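Local coordinates for putative peptide ABC-transport system periplasmic peptide-binding protein (PDB 4OEV), which binds nickel(II) outside the cytoplasm as the extracytoplasmic solute-binding component of an ABC-type importer in Campylobacter jejuni, at residues Asp49-Trp54 / Tyr63-Arg68; Phe79-Val84 / Val110-Pro115. All blocks are in the same frame, centred on the assembly; numbering follows the deposited sequence.

Interaction 1 of 2, residues Asp49-Trp54 / Tyr63-Arg68; sequences DLAKSW and YDIFLR
The carbonyl oxygen of F66 is gripped by two successive backbone N-H groups. S53 N lies in the carbonyl plane, on a lone pair, 3.2 Å from F66 O, while K52 N comes to 2.6 Å from F66 O but bends to 125° at its hydrogen, a weak bond. Two residues facing one make this a classic beta bulge in the antiparallel hairpin of strands 51-56 and 62-67. Return bonds lie on both sides of it: F66 N reaches S53 O at 2.8 Å, from above that carbonyl's plane, and R68 N meets L50 O at 2.9 Å, almost straight (177°) and nearly along the C=O axis. A51 turns CB against CG2 of I65 (3.5 Å) and CD2 of L67, and W54 lies across from I65 on the same face. On the opposite face OG of S53, in the crowded position between backbone N and carbonyl carbon, approaches CD2 of F66 at 3.6 Å; H117 stacks on that ring. K52, extended beyond CG, crosses R68 at about a right angle, CG to CG 3.6 Å. CD of R68 lies beside D49 O, and the bend at chi3 (53°) turns the guanidinium, which D70 takes in a salt bridge; a water donates to D49 O and weakly accepts from R68 NH2. Only the aliphatic stems of K52 and R68 touch; with D70 paired to R68, repulsion is probably modest.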
loop_
_atom_site.group_PDB
_atom_site.type_symbol
_atom_site.label_atom_id
_atom_site.label_comp_id
_atom_site.label_asym_id
_atom_site.label_seq_id
_atom_site.Cartn_x
_atom_site.Cartn_y
_atom_site.Cartn_z
ATOM N N ASP A 49 -4.326 20.384 -7.082
ATOM C CA ASP A 49 -5.637 19.803 -7.318
ATOM C C ASP A 49 -6.680 20.712 -6.694
ATOM O O ASP A 49 -7.042 21.703 -7.302
ATOM C CB ASP A 49 -5.756 18.359 -6.778
ATOM C CG ASP A 49 -7.019 17.679 -7.298
ATOM O OD1 ASP A 49 -7.856 18.449 -7.871
ATOM O OD2 ASP A 49 -7.203 16.448 -7.137
ATOM N N LEU A 50 -7.140 20.441 -5.479
ATOM C CA LEU A 50 -8.083 21.390 -4.871
ATOM C C LEU A 50 -7.358 22.659 -4.497
ATOM O O LEU A 50 -7.969 23.755 -4.442
ATOM C CB LEU A 50 -8.770 20.801 -3.643
ATOM C CG LEU A 50 -9.836 19.732 -3.897
ATOM C CD1 LEU A 50 -10.349 19.187 -2.546
ATOM C CD2 LEU A 50 -10.987 20.264 -4.760
ATOM N N ALA A 51 -6.058 22.554 -4.266
ATOM C CA ALA A 51 -5.261 23.749 -3.976
ATOM C C ALA A 51 -4.604 24.274 -5.259
ATOM O O ALA A 51 -4.017 23.484 -6.001
ATOM C CB ALA A 51 -4.218 23.460 -2.913
ATOM N N LYS A 52 -4.728 25.588 -5.535
ATOM C CA LYS A 52 -4.096 26.204 -6.709
ATOM C C LYS A 52 -2.567 26.354 -6.591
ATOM O O LYS A 52 -1.841 26.179 -7.574
ATOM C CB LYS A 52 -4.686 27.639 -6.975
ATOM C CG LYS A 52 -6.184 27.719 -7.283
ATOM C CD LYS A 52 -6.698 29.177 -7.538
ATOM C CE LYS A 52 -8.051 29.162 -8.327
ATOM N NZ LYS A 52 -8.559 30.466 -8.874
ATOM N N SER A 53 -2.080 26.724 -5.394
ATOM C CA SER A 53 -0.640 26.841 -5.128
ATOM C C SER A 53 -0.348 26.877 -3.628
ATOM O O SER A 53 -1.262 26.847 -2.800
ATOM C CB SER A 53 -0.039 28.083 -5.756
ATOM O OG SER A 53 -0.353 29.253 -4.993
ATOM N N TRP A 54 0.943 26.917 -3.314
ATOM C CA TRP A 54 1.416 26.881 -1.936
ATOM C C TRP A 54 2.866 27.375 -1.812
ATOM O O TRP A 54 3.669 27.208 -2.733
ATOM C CB TRP A 54 1.282 25.447 -1.368
ATOM C CG TRP A 54 1.914 24.376 -2.215
ATOM C CD1 TRP A 54 3.209 23.941 -2.176
ATOM C CD2 TRP A 54 1.279 23.628 -3.269
ATOM N NE1 TRP A 54 3.408 22.948 -3.115
ATOM C CE2 TRP A 54 2.237 22.756 -3.804
ATOM C CE3 TRP A 54 -0.015 23.600 -3.786
ATOM C CZ2 TRP A 54 1.939 21.877 -4.841
ATOM C CZ3 TRP A 54 -0.298 22.746 -4.833
ATOM C CH2 TRP A 54 0.669 21.903 -5.346
ATOM N N TYR A 63 3.195 26.373 6.132
ATOM C CA TYR A 63 2.608 26.119 4.800
ATOM C C TYR A 63 1.500 27.084 4.534
ATOM O O TYR A 63 0.466 27.028 5.201
ATOM C CB TYR A 63 2.034 24.694 4.691
ATOM C CG TYR A 63 3.075 23.605 4.585
ATOM C CD1 TYR A 63 3.174 22.825 3.443
ATOM C CD2 TYR A 63 3.965 23.369 5.616
ATOM C CE1 TYR A 63 4.127 21.821 3.335
ATOM C CE2 TYR A 63 4.926 22.397 5.514
ATOM C CZ TYR A 63 4.997 21.618 4.375
ATOM O OH TYR A 63 5.978 20.670 4.286
ATOM N N ASP A 64 1.681 27.925 3.517
ATOM C CA ASP A 64 0.605 28.794 3.074
ATOM C C ASP A 64 -0.023 28.163 1.851
ATOM O O ASP A 64 0.657 28.002 0.835
ATOM C CB ASP A 64 1.106 30.201 2.735
ATOM C CG ASP A 64 1.376 31.048 3.974
ATOM O OD1 ASP A 64 0.403 31.537 4.584
ATOM O OD2 ASP A 64 2.564 31.240 4.303
ATOM N N ILE A 65 -1.286 27.753 1.959
ATOM C CA ILE A 65 -1.936 27.047 0.847
ATOM C C ILE A 65 -3.112 27.858 0.274
ATOM O O ILE A 65 -3.977 28.302 1.033
ATOM C CB ILE A 65 -2.425 25.675 1.257
ATOM C CG1 ILE A 65 -1.259 24.878 1.825
ATOM C CG2 ILE A 65 -3.051 24.952 0.059
ATOM C CD1 ILE A 65 -1.572 23.423 2.014
ATOM N N PHE A 66 -3.122 28.032 -1.052
ATOM C CA PHE A 66 -4.142 28.821 -1.773
ATOM C C PHE A 66 -5.065 27.913 -2.617
ATOM O O PHE A 66 -4.605 27.119 -3.456
ATOM C CB PHE A 66 -3.435 29.873 -2.629
ATOM C CG PHE A 66 -2.509 30.751 -1.828
ATOM C CD1 PHE A 66 -2.992 31.858 -1.139
ATOM C CD2 PHE A 66 -1.163 30.460 -1.749
ATOM C CE1 PHE A 66 -2.137 32.644 -0.369
ATOM C CE2 PHE A 66 -0.306 31.216 -0.998
ATOM C CZ PHE A 66 -0.788 32.329 -0.301
ATOM N N LEU A 67 -6.367 28.021 -2.359
ATOM C CA LEU A 67 -7.350 27.058 -2.864
ATOM C C LEU A 67 -8.105 27.507 -4.111
ATOM O O LEU A 67 -8.228 28.711 -4.334
ATOM C CB LEU A 67 -8.358 26.776 -1.765
ATOM C CG LEU A 67 -7.660 26.464 -0.433
ATOM C CD1 LEU A 67 -8.689 26.301 0.633
ATOM C CD2 LEU A 67 -6.846 25.146 -0.624
ATOM N N ARG A 68 -8.666 26.551 -4.869
ATOM C CA ARG A 68 -9.596 26.916 -5.957
ATOM C C ARG A 68 -10.897 27.465 -5.360
ATOM O O ARG A 68 -11.321 27.011 -4.291
ATOM C CB ARG A 68 -9.887 25.715 -6.865
ATOM C CG ARG A 68 -8.651 25.104 -7.487
ATOM C CD ARG A 68 -8.986 23.937 -8.483
ATOM N NE ARG A 68 -9.980 24.333 -9.514
ATOM C CZ ARG A 68 -9.925 24.005 -10.805
ATOM N NH1 ARG A 68 -10.875 24.400 -11.650
ATOM N NH2 ARG A 68 -8.909 23.306 -11.276
HETATM O O HOH W 1 -5.856 22.508 -9.941
#

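Interaction 2 of 2, residues Phe79-Val84 / Val110-Pro115; sequences FSADDV and VEILNP
A81, the first residue of helix 81-92, carries the tight part of this small surface contact: its CB points at strand 107-114 and packs 3.6 Å from CG2 of I112, with CG1 of I112 close behind. I112 holds CG1 anti to its carbonyl carbon, so both branches straddle the methyl of A81, and CD1 runs on along the helix start to 3.9 Å from OD1 of D82, whose side chain crosses it at about a right angle. The other side is loose. P115 O, just past the strand, accepts from A81 N over 3.4 Å at 146°, a weak bond, while the exposed proline ring stays away from the helix. The helix start is secured by its own residues instead: S80, the N-cap, and D83 form a capping box, S80 N giving a nearly straight 3.0 Å bond to the anti lone pair of D83 OD2; S80 OG also takes a weak capping bond from D82 N. D83 OD2 also receives W73 NE1, and OD1 receives K140 N, so this carboxylate is well satisfied and fixed in orientation. Further along, K85 touches I112 and bonds through NZ to V110 O. V118 packs under A81 and V84, so the helix start lies against strands 107-114, 117-122 and, through L67, 62-67, with 107-114 outermost in the antiparallel sheet.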
loop_
_atom_site.group_PDB
_atom_site.type_symbol
_atom_site.label_atom_id
_atom_site.label_comp_id
_atom_site.label_asym_id
_atom_site.label_seq_id
_atom_site.Cartn_x
_atom_site.Cartn_y
_atom_site.Cartn_z
ATOM N N PHE A 79 -16.877 24.236 -1.890
ATOM C CA PHE A 79 -15.711 23.789 -1.147
ATOM C C PHE A 79 -14.962 25.033 -0.707
ATOM O O PHE A 79 -14.722 25.912 -1.540
ATOM C CB PHE A 79 -14.821 22.885 -2.008
ATOM C CG PHE A 79 -13.445 22.689 -1.451
ATOM C CD1 PHE A 79 -13.232 21.831 -0.375
ATOM C CD2 PHE A 79 -12.362 23.345 -2.007
ATOM C CE1 PHE A 79 -11.982 21.651 0.146
ATOM C CE2 PHE A 79 -11.102 23.150 -1.506
ATOM C CZ PHE A 79 -10.911 22.294 -0.411
ATOM N N SER A 80 -14.621 25.112 0.585
ATOM C CA SER A 80 -13.969 26.274 1.166
ATOM C C SER A 80 -12.804 25.942 2.093
ATOM O O SER A 80 -12.515 24.779 2.360
ATOM C CB SER A 80 -14.975 27.094 1.974
ATOM O OG SER A 80 -15.632 26.274 2.939
ATOM N N ALA A 81 -12.143 26.977 2.603
ATOM C CA ALA A 81 -11.121 26.770 3.626
ATOM C C ALA A 81 -11.695 26.058 4.831
ATOM O O ALA A 81 -10.958 25.297 5.498
ATOM C CB ALA A 81 -10.482 28.090 4.061
ATOM N N ASP A 82 -12.996 26.248 5.085
ATOM C CA ASP A 82 -13.679 25.565 6.205
ATOM C C ASP A 82 -13.413 24.048 6.214
ATOM O O ASP A 82 -13.177 23.450 7.254
ATOM C CB ASP A 82 -15.177 25.755 6.110
ATOM C CG ASP A 82 -15.639 27.095 6.659
ATOM O OD1 ASP A 82 -14.777 27.963 6.937
ATOM O OD2 ASP A 82 -16.872 27.281 6.726
ATOM N N ASP A 83 -13.531 23.454 5.041
ATOM C CA ASP A 83 -13.330 21.990 4.853
ATOM C C ASP A 83 -11.928 21.536 5.117
ATOM O O ASP A 83 -11.688 20.452 5.662
ATOM C CB ASP A 83 -13.717 21.626 3.429
ATOM C CG ASP A 83 -15.159 21.925 3.146
ATOM O OD1 ASP A 83 -16.008 21.442 3.924
ATOM O OD2 ASP A 83 -15.431 22.645 2.159
ATOM N N VAL A 84 -10.988 22.346 4.682
ATOM C CA VAL A 84 -9.606 22.011 4.780
ATOM C C VAL A 84 -9.175 21.986 6.241
ATOM O O VAL A 84 -8.467 21.085 6.675
ATOM C CB VAL A 84 -8.767 22.984 3.974
ATOM C CG1 VAL A 84 -7.299 22.688 4.122
ATOM C CG2 VAL A 84 -9.178 22.932 2.498
ATOM N N VAL A 110 -3.949 25.176 12.191
ATOM C CA VAL A 110 -4.477 25.483 10.854
ATOM C C VAL A 110 -5.257 26.804 10.920
ATOM O O VAL A 110 -6.284 26.876 11.594
ATOM C CB VAL A 110 -5.423 24.413 10.330
ATOM C CG1 VAL A 110 -5.902 24.762 8.934
ATOM C CG2 VAL A 110 -4.736 22.998 10.374
ATOM N N GLU A 111 -4.744 27.836 10.258
ATOM C CA GLU A 111 -5.373 29.191 10.298
ATOM C C GLU A 111 -6.027 29.541 8.958
ATOM O O GLU A 111 -5.322 29.623 7.956
ATOM C CB GLU A 111 -4.350 30.279 10.582
ATOM C CG GLU A 111 -3.571 30.271 11.883
ATOM C CD GLU A 111 -2.409 31.250 11.794
ATOM O OE1 GLU A 111 -1.250 30.807 12.001
ATOM O OE2 GLU A 111 -2.670 32.453 11.467
ATOM N N ILE A 112 -7.330 29.818 8.948
ATOM C CA ILE A 112 -8.009 30.319 7.751
ATOM C C ILE A 112 -7.778 31.837 7.675
ATOM O O ILE A 112 -8.318 32.558 8.513
ATOM C CB ILE A 112 -9.525 29.987 7.814
ATOM C CG1 ILE A 112 -9.715 28.461 7.831
ATOM C CG2 ILE A 112 -10.267 30.637 6.635
ATOM C CD1 ILE A 112 -11.096 27.962 8.288
ATOM N N LEU A 113 -6.913 32.313 6.759
ATOM C CA LEU A 113 -6.576 33.775 6.708
ATOM C C LEU A 113 -7.454 34.520 5.690
ATOM O O LEU A 113 -7.673 35.746 5.794
ATOM C CB LEU A 113 -5.074 34.008 6.429
ATOM C CG LEU A 113 -4.092 33.577 7.561
ATOM C CD1 LEU A 113 -2.605 33.531 7.156
ATOM C CD2 LEU A 113 -4.255 34.390 8.830
ATOM N N ASN A 114 -7.929 33.790 4.684
ATOM C CA ASN A 114 -8.961 34.313 3.772
ATOM C C ASN A 114 -9.646 33.038 3.185
ATOM O O ASN A 114 -9.153 31.917 3.383
ATOM C CB ASN A 114 -8.391 35.322 2.723
ATOM C CG ASN A 114 -7.617 34.676 1.569
ATOM O OD1 ASN A 114 -8.113 33.767 0.892
ATOM N ND2 ASN A 114 -6.403 35.184 1.314
ATOM N N PRO A 115 -10.818 33.196 2.540
ATOM C CA PRO A 115 -11.636 32.021 2.180
ATOM C C PRO A 115 -10.974 30.991 1.240
ATOM O O PRO A 115 -11.507 29.895 1.005
ATOM C CB PRO A 115 -12.852 32.664 1.506
ATOM C CG PRO A 115 -12.968 34.002 2.198
ATOM C CD PRO A 115 -11.562 34.463 2.387
#

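Interactions 1 and 2 share one four-stranded antiparallel sheet, ordered 51-56, 62-67, 117-122, 107-114: the first pairs the strands at one edge, the second sets helix 81-92 against the other. Their centres are 10 Å apart, and they join through apolar packing. CD1 of L67 lies 3.9 Å from both CG2 of V84 and CA of A81, so L67 of the hairpin supports the helix start; just ahead of strand and helix, CD1 of L50 is 3.8 Å from CZ of F79. Neither contact supplies a ligand of the nickel, which is held by H26, H480 and H481. The side chain of D49 is about 8 Å from that of N31, seen to bind Mg(2+) in this protein, although none is bound to this chain here.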